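PDB 3TQE: malonyl-CoA-[acyl-carrier-protein] transacylase from Coxiella burnetii, which probably catalyses transfer of the malonyl group from malonyl-CoA to holo-acyl carrier protein, yielding malonyl-ACP and free CoA. Local coordinates for residues T264-E269 against K290-Q295; T168-I173 against A286-R291. One frame throughout, in Å; residues are numbered along the deposited sequence. Where two conformers were deposited one is given.

Contact 1 (T264-E269 against K290-Q295); sequences TIKYIE and KRIDRQ
Ile265 and Glu269, one turn apart on helix 261-270, meet Ile292 and Asp293 in a small helix-to-helix-end contact at the surface of the acyltransferase α/β subdomain. Helix 284-292 is the crossover of a β-α-β unit between the neighbouring parallel strands 275-278 and 297-300, and its last turn lies against helix 261-270; the CA atoms of Ile265 and Ile292 come within 7.6 Å. The apolar half consists of two isoleucines whose side chains cross at about a right angle. Ile292 CD1 packs against Ile265 CG1 at 3.8 Å, while the CG2 methyls of the two residues touch, also at 3.8 Å. In both residues CG2 stands anti to the backbone N, which brings these two methyls together, while CD1 of Ile265 leads away from Ile292. The second half is acidic. Glu269 OE2 lies 2.6 Å from Asp293 OD2, and the carboxylate planes are turned 63° from each other. So short an oxygen-oxygen distance suggests that one of the two acids holds a proton, which would fit a raised pKa. Asp293 is the first residue to leave helical geometry, and its carboxylate also forms an Asx turn: Gln295 N donates to Asp293 OD1 over 2.8 Å, approaching from above the carboxylate plane, 61° out of it.

Contact 2 (T168-I173 against A286-R291); sequences TDQTVI and AGLIKR
Gln170, at the start of strand 170-174, reaches across to Leu288 and Arg291 on helix 284-292, joining the ferredoxin-like small subdomain to the α/β subdomain of the acyltransferase fold. The van der Waals part is the amide of Gln170 against a leucine methyl: Leu288 CD2 lies 3.2 Å from Gln170 NE2 and 3.6 Å from Gln170 CD. The CG of Gln170 is anti to its backbone N (chi1 -180°) and the chain beyond is extended, carrying the amide out from the strand to meet Leu288 at about a right angle. The short approach to NE2 is doubtful, since Gln170 was modelled in two conformers.

The polar part is looser. In one modelled conformer of each residue, Gln170 OE1 stands 3.7 Å from Arg291 NH1, with the amide and guanidinium planes 60° apart, and no hydrogen bond forms. Thr168 OG1 lies 4.0 Å from Arg291 O, again without one. Asp169 OD1 and Arg291 NE, of opposite charge, remain 5.7 Å apart, so any attraction is probably long-range. Without a hydrogen bond or salt bridge between 168-173 and 286-291, this junction rests mainly on van der Waals contact over a small buried area of 169 Å², consistent with the two conformers modelled for both Gln170 and Arg291.

Both contacts use helix 284-292 but in different ways. Contact 1 stays within the α/β subdomain and lies at the surface, away from the annotated sites, whereas contact 2 is partly buried and spans the two subdomains, its Leu288 side chain about 10 Å from that of Ser96, the predicted active-site serine. Contact 1 pairs isoleucines beside two close carboxylates; contact 2 sets an amide against a methyl beside a guanidinium that it does not bond. Their centres lie 10 Å apart, and packing joins them directly: Ile265 CD1 touches Ile289 CG1 at 3.7 Å, and Thr168 OG1 approaches Ile292 CA at 3.9 Å.

Contact 1 (T264-E269 against K290-Q295)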
loop_
_atom_site.group_PDB
_atom_site.type_symbol
_atom_site.label_atom_id
_atom_site.label_comp_id
_atom_site.label_asym_id
_atom_site.label_seq_id
_atom_site.Cartn_x
_atom_site.Cartn_y
_atom_site.Cartn_z
ATOM N N THR A 264 7.523 -2.142 10.067
ATOM C CA THR A 264 6.118 -2.434 10.384
ATOM C C THR A 264 5.922 -3.924 10.609
ATOM O O THR A 264 5.302 -4.329 11.600
ATOM C CB THR A 264 5.198 -1.949 9.275
ATOM O OG1 THR A 264 5.305 -0.529 9.205
ATOM C CG2 THR A 264 3.768 -2.352 9.533
ATOM N N ILE A 265 6.447 -4.740 9.715
ATOM C CA ILE A 265 6.283 -6.180 9.841
ATOM C C ILE A 265 7.025 -6.668 11.075
ATOM O O ILE A 265 6.508 -7.499 11.817
ATOM C CB ILE A 265 6.736 -6.903 8.582
ATOM C CG1 ILE A 265 5.881 -6.484 7.384
ATOM C CG2 ILE A 265 6.751 -8.399 8.773
ATOM C CD1 ILE A 265 4.389 -6.646 7.542
ATOM N N LYS A 266 8.209 -6.135 11.315
ATOM C CA LYS A 266 8.957 -6.531 12.499
ATOM C C LYS A 266 8.208 -6.147 13.783
ATOM O O LYS A 266 8.184 -6.922 14.745
ATOM C CB LYS A 266 10.338 -5.912 12.469
ATOM C CG LYS A 266 11.221 -6.631 11.452
ATOM C CD LYS A 266 12.594 -6.067 11.388
ATOM C CE LYS A 266 13.468 -6.929 10.491
ATOM N NZ LYS A 266 14.897 -6.614 10.704
ATOM N N TYR A 267 7.557 -4.991 13.785
ATOM C CA TYR A 267 6.776 -4.522 14.931
ATOM C C TYR A 267 5.652 -5.493 15.185
ATOM O O TYR A 267 5.406 -5.889 16.322
ATOM C CB TYR A 267 6.215 -3.129 14.671
ATOM C CG TYR A 267 5.401 -2.494 15.765
ATOM C CD1 TYR A 267 5.929 -1.436 16.508
ATOM C CD2 TYR A 267 4.108 -2.877 16.021
ATOM C CE1 TYR A 267 5.202 -0.812 17.504
ATOM C CE2 TYR A 267 3.368 -2.264 17.062
ATOM C CZ TYR A 267 3.927 -1.242 17.787
ATOM O OH TYR A 267 3.227 -0.584 18.777
ATOM N N ILE A 268 4.975 -5.907 14.126
ATOM C CA ILE A 268 3.814 -6.781 14.257
ATOM C C ILE A 268 4.272 -8.149 14.786
ATOM O O ILE A 268 3.673 -8.714 15.699
ATOM C CB ILE A 268 3.068 -6.896 12.927
ATOM C CG1 ILE A 268 2.401 -5.555 12.623
ATOM C CG2 ILE A 268 2.067 -8.033 12.947
ATOM C CD1 ILE A 268 1.865 -5.395 11.199
ATOM N N GLU A 269 5.372 -8.648 14.265
ATOM C CA GLU A 269 5.900 -9.932 14.693
ATOM C C GLU A 269 6.395 -9.887 16.113
ATOM O O GLU A 269 6.201 -10.857 16.846
ATOM C CB GLU A 269 6.974 -10.387 13.748
ATOM C CG GLU A 269 6.403 -10.766 12.429
ATOM C CD GLU A 269 7.242 -11.750 11.701
ATOM O OE1 GLU A 269 8.460 -11.502 11.605
ATOM O OE2 GLU A 269 6.680 -12.753 11.218
ATOM N N LYS A 290 7.325 -12.781 3.621
ATOM C CA LYS A 290 8.028 -14.065 3.676
ATOM C C LYS A 290 9.536 -13.869 3.659
ATOM O O LYS A 290 10.270 -14.673 4.260
ATOM C CB LYS A 290 7.560 -14.984 2.535
ATOM C CG LYS A 290 7.860 -16.459 2.736
ATOM C CD LYS A 290 7.198 -16.994 4.019
ATOM C CE LYS A 290 6.014 -17.893 3.755
ATOM N NZ LYS A 290 5.868 -18.892 4.868
ATOM N N ARG A 291 10.010 -12.841 2.967
ATOM C CA ARG A 291 11.431 -12.529 2.948
ATOM C C ARG A 291 11.894 -11.957 4.276
ATOM O O ARG A 291 12.988 -12.287 4.744
ATOM C CB ARG A 291 11.774 -11.613 1.779
ATOM C CG ARG A 291 11.614 -12.304 0.446
ATOM C CD ARG A 291 12.266 -11.533 -0.682
ATOM N NE ARG A 291 12.463 -12.377 -1.855
ATOM C CZ ARG A 291 11.812 -12.233 -3.001
ATOM N NH1 ARG A 291 10.923 -11.262 -3.143
ATOM N NH2 ARG A 291 12.061 -13.052 -4.017
ATOM N N ILE A 292 11.050 -11.140 4.914
ATOM C CA ILE A 292 11.334 -10.577 6.221
ATOM C C ILE A 292 11.392 -11.687 7.264
ATOM O O ILE A 292 12.302 -11.705 8.121
ATOM C CB ILE A 292 10.282 -9.507 6.605
ATOM C CG1 ILE A 292 10.415 -8.315 5.669
ATOM C CG2 ILE A 292 10.473 -9.007 8.045
ATOM C CD1 ILE A 292 9.186 -7.398 5.649
ATOM N N ASP A 293 10.448 -12.619 7.177
ATOM C CA ASP A 293 10.402 -13.764 8.100
ATOM C C ASP A 293 9.865 -15.004 7.419
ATOM O O ASP A 293 8.668 -15.126 7.188
ATOM C CB ASP A 293 9.541 -13.442 9.310
ATOM C CG ASP A 293 9.390 -14.646 10.263
ATOM O OD1 ASP A 293 10.142 -15.636 10.121
ATOM O OD2 ASP A 293 8.483 -14.617 11.121
ATOM N N ARG A 294 10.742 -15.963 7.141
ATOM C CA ARG A 294 10.343 -17.161 6.413
ATOM C C ARG A 294 9.346 -18.017 7.204
ATOM O O ARG A 294 8.647 -18.847 6.626
ATOM C CB ARG A 294 11.581 -17.992 6.037
ATOM C CG ARG A 294 11.337 -19.064 4.979
ATOM C CD ARG A 294 10.872 -18.492 3.638
ATOM N NE ARG A 294 11.763 -17.449 3.111
ATOM C CZ ARG A 294 11.645 -16.889 1.903
ATOM N NH1 ARG A 294 10.677 -17.260 1.068
ATOM N NH2 ARG A 294 12.513 -15.958 1.521
ATOM N N GLN A 295 9.269 -17.807 8.513
ATOM C CA GLN A 295 8.337 -18.550 9.346
ATOM C C GLN A 295 6.951 -17.908 9.440
ATOM O O GLN A 295 6.021 -18.492 9.996
ATOM C CB GLN A 295 8.924 -18.739 10.751
ATOM C CG GLN A 295 10.266 -19.489 10.760
ATOM C CD GLN A 295 10.227 -20.786 9.962
ATOM O OE1 GLN A 295 11.132 -21.071 9.164
ATOM N NE2 GLN A 295 9.176 -21.577 10.166
#

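Contact 2 (T168-I173 against A286-R291)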
loop_
_atom_site.group_PDB
_atom_site.type_symbol
_atom_site.label_atom_id
_atom_site.label_comp_id
_atom_site.label_asym_id
_atom_site.label_seq_id
_atom_site.Cartn_x
_atom_site.Cartn_y
_atom_site.Cartn_z
ATOM N N THR A 168 14.259 -6.962 3.944
ATOM C CA THR A 168 15.511 -6.656 4.577
ATOM C C THR A 168 16.613 -6.262 3.520
ATOM O O THR A 168 17.392 -5.308 3.692
ATOM C CB THR A 168 15.825 -7.821 5.543
ATOM O OG1 THR A 168 14.688 -8.727 5.578
ATOM C CG2 THR A 168 16.025 -7.258 6.958
ATOM N N ASP A 169 16.580 -6.922 2.389
ATOM C CA ASP A 169 17.526 -6.589 1.337
ATOM C C ASP A 169 16.805 -6.124 0.086
ATOM O O ASP A 169 17.304 -6.315 -1.013
ATOM C CB ASP A 169 18.445 -7.777 1.059
ATOM C CG ASP A 169 17.764 -8.912 0.290
ATOM O OD1 ASP A 169 16.519 -9.043 0.329
ATOM O OD2 ASP A 169 18.502 -9.697 -0.358
ATOM N N GLN A 170 15.632 -5.503 0.236
ATOM C CA GLN A 170 14.884 -5.008 -0.906
ATOM C C GLN A 170 14.402 -3.604 -0.583
ATOM O O GLN A 170 13.582 -3.410 0.324
ATOM C CB GLN A 170 13.709 -5.923 -1.212
ATOM C CG GLN A 170 12.864 -5.508 -2.383
ATOM C CD GLN A 170 11.771 -6.528 -2.701
ATOM O OE1 GLN A 170 11.950 -7.734 -2.532
ATOM N NE2 GLN A 170 10.636 -6.039 -3.171
ATOM N N THR A 171 14.908 -2.629 -1.309
ATOM C CA THR A 171 14.575 -1.247 -1.044
ATOM C C THR A 171 14.273 -0.617 -2.378
ATOM O O THR A 171 14.985 -0.858 -3.335
ATOM C CB THR A 171 15.764 -0.499 -0.358
ATOM O OG1 THR A 171 16.060 -1.084 0.926
ATOM C CG2 THR A 171 15.487 0.993 -0.167
ATOM N N VAL A 172 13.263 0.225 -2.427
ATOM C CA VAL A 172 12.985 1.064 -3.597
ATOM C C VAL A 172 13.444 2.466 -3.282
ATOM O O VAL A 172 13.206 2.976 -2.197
ATOM C CB VAL A 172 11.496 1.073 -3.947
ATOM C CG1 VAL A 172 11.222 1.959 -5.135
ATOM C CG2 VAL A 172 11.004 -0.351 -4.200
ATOM N N ILE A 173 14.184 3.045 -4.221
ATOM C CA ILE A 173 14.599 4.429 -4.145
ATOM C C ILE A 173 13.773 5.279 -5.094
ATOM O O ILE A 173 13.167 4.783 -6.026
ATOM C CB ILE A 173 16.110 4.586 -4.426
ATOM C CG1 ILE A 173 16.476 4.184 -5.861
ATOM C CG2 ILE A 173 16.894 3.780 -3.382
ATOM C CD1 ILE A 173 17.934 4.573 -6.287
ATOM N N ALA A 286 2.775 -10.610 0.476
ATOM C CA ALA A 286 3.206 -11.921 0.953
ATOM C C ALA A 286 4.643 -12.138 0.596
ATOM O O ALA A 286 5.403 -12.674 1.397
ATOM C CB ALA A 286 2.358 -13.015 0.370
ATOM N N GLY A 287 5.014 -11.745 -0.617
ATOM C CA GLY A 287 6.404 -11.898 -1.046
ATOM C C GLY A 287 7.356 -11.178 -0.116
ATOM O O GLY A 287 8.393 -11.725 0.268
ATOM N N LEU A 288 7.031 -9.942 0.247
ATOM C CA LEU A 288 7.875 -9.173 1.130
ATOM C C LEU A 288 7.923 -9.768 2.511
ATOM O O LEU A 288 8.987 -9.851 3.116
ATOM C CB LEU A 288 7.392 -7.731 1.224
ATOM C CG LEU A 288 7.368 -6.949 -0.067
ATOM C CD1 LEU A 288 6.862 -5.533 0.225
ATOM C CD2 LEU A 288 8.750 -6.945 -0.711
ATOM N N ILE A 289 6.765 -10.122 3.047
ATOM C CA ILE A 289 6.699 -10.576 4.422
ATOM C C ILE A 289 7.447 -11.890 4.591
ATOM O O ILE A 289 8.156 -12.070 5.568
ATOM C CB ILE A 289 5.242 -10.683 4.873
ATOM C CG1 ILE A 289 4.625 -9.286 4.905
ATOM C CG2 ILE A 289 5.131 -11.353 6.253
ATOM C CD1 ILE A 289 3.106 -9.271 5.039
ATOM N N LYS A 290 7.325 -12.781 3.621
ATOM C CA LYS A 290 8.028 -14.065 3.676
ATOM C C LYS A 290 9.536 -13.869 3.659
ATOM O O LYS A 290 10.270 -14.673 4.260
ATOM C CB LYS A 290 7.560 -14.984 2.535
ATOM C CG LYS A 290 7.860 -16.459 2.736
ATOM C CD LYS A 290 7.198 -16.994 4.019
ATOM C CE LYS A 290 6.014 -17.893 3.755
ATOM N NZ LYS A 290 5.868 -18.892 4.868
ATOM N N ARG A 291 10.010 -12.841 2.967
ATOM C CA ARG A 291 11.431 -12.529 2.948
ATOM C C ARG A 291 11.894 -11.957 4.276
ATOM O O ARG A 291 12.988 -12.287 4.744
ATOM C CB ARG A 291 11.774 -11.613 1.779
ATOM C CG ARG A 291 11.614 -12.304 0.446
ATOM C CD ARG A 291 12.266 -11.533 -0.682
ATOM N NE ARG A 291 12.463 -12.377 -1.855
ATOM C CZ ARG A 291 11.812 -12.233 -3.001
ATOM N NH1 ARG A 291 10.923 -11.262 -3.143
ATOM N NH2 ARG A 291 12.061 -13.052 -4.017
#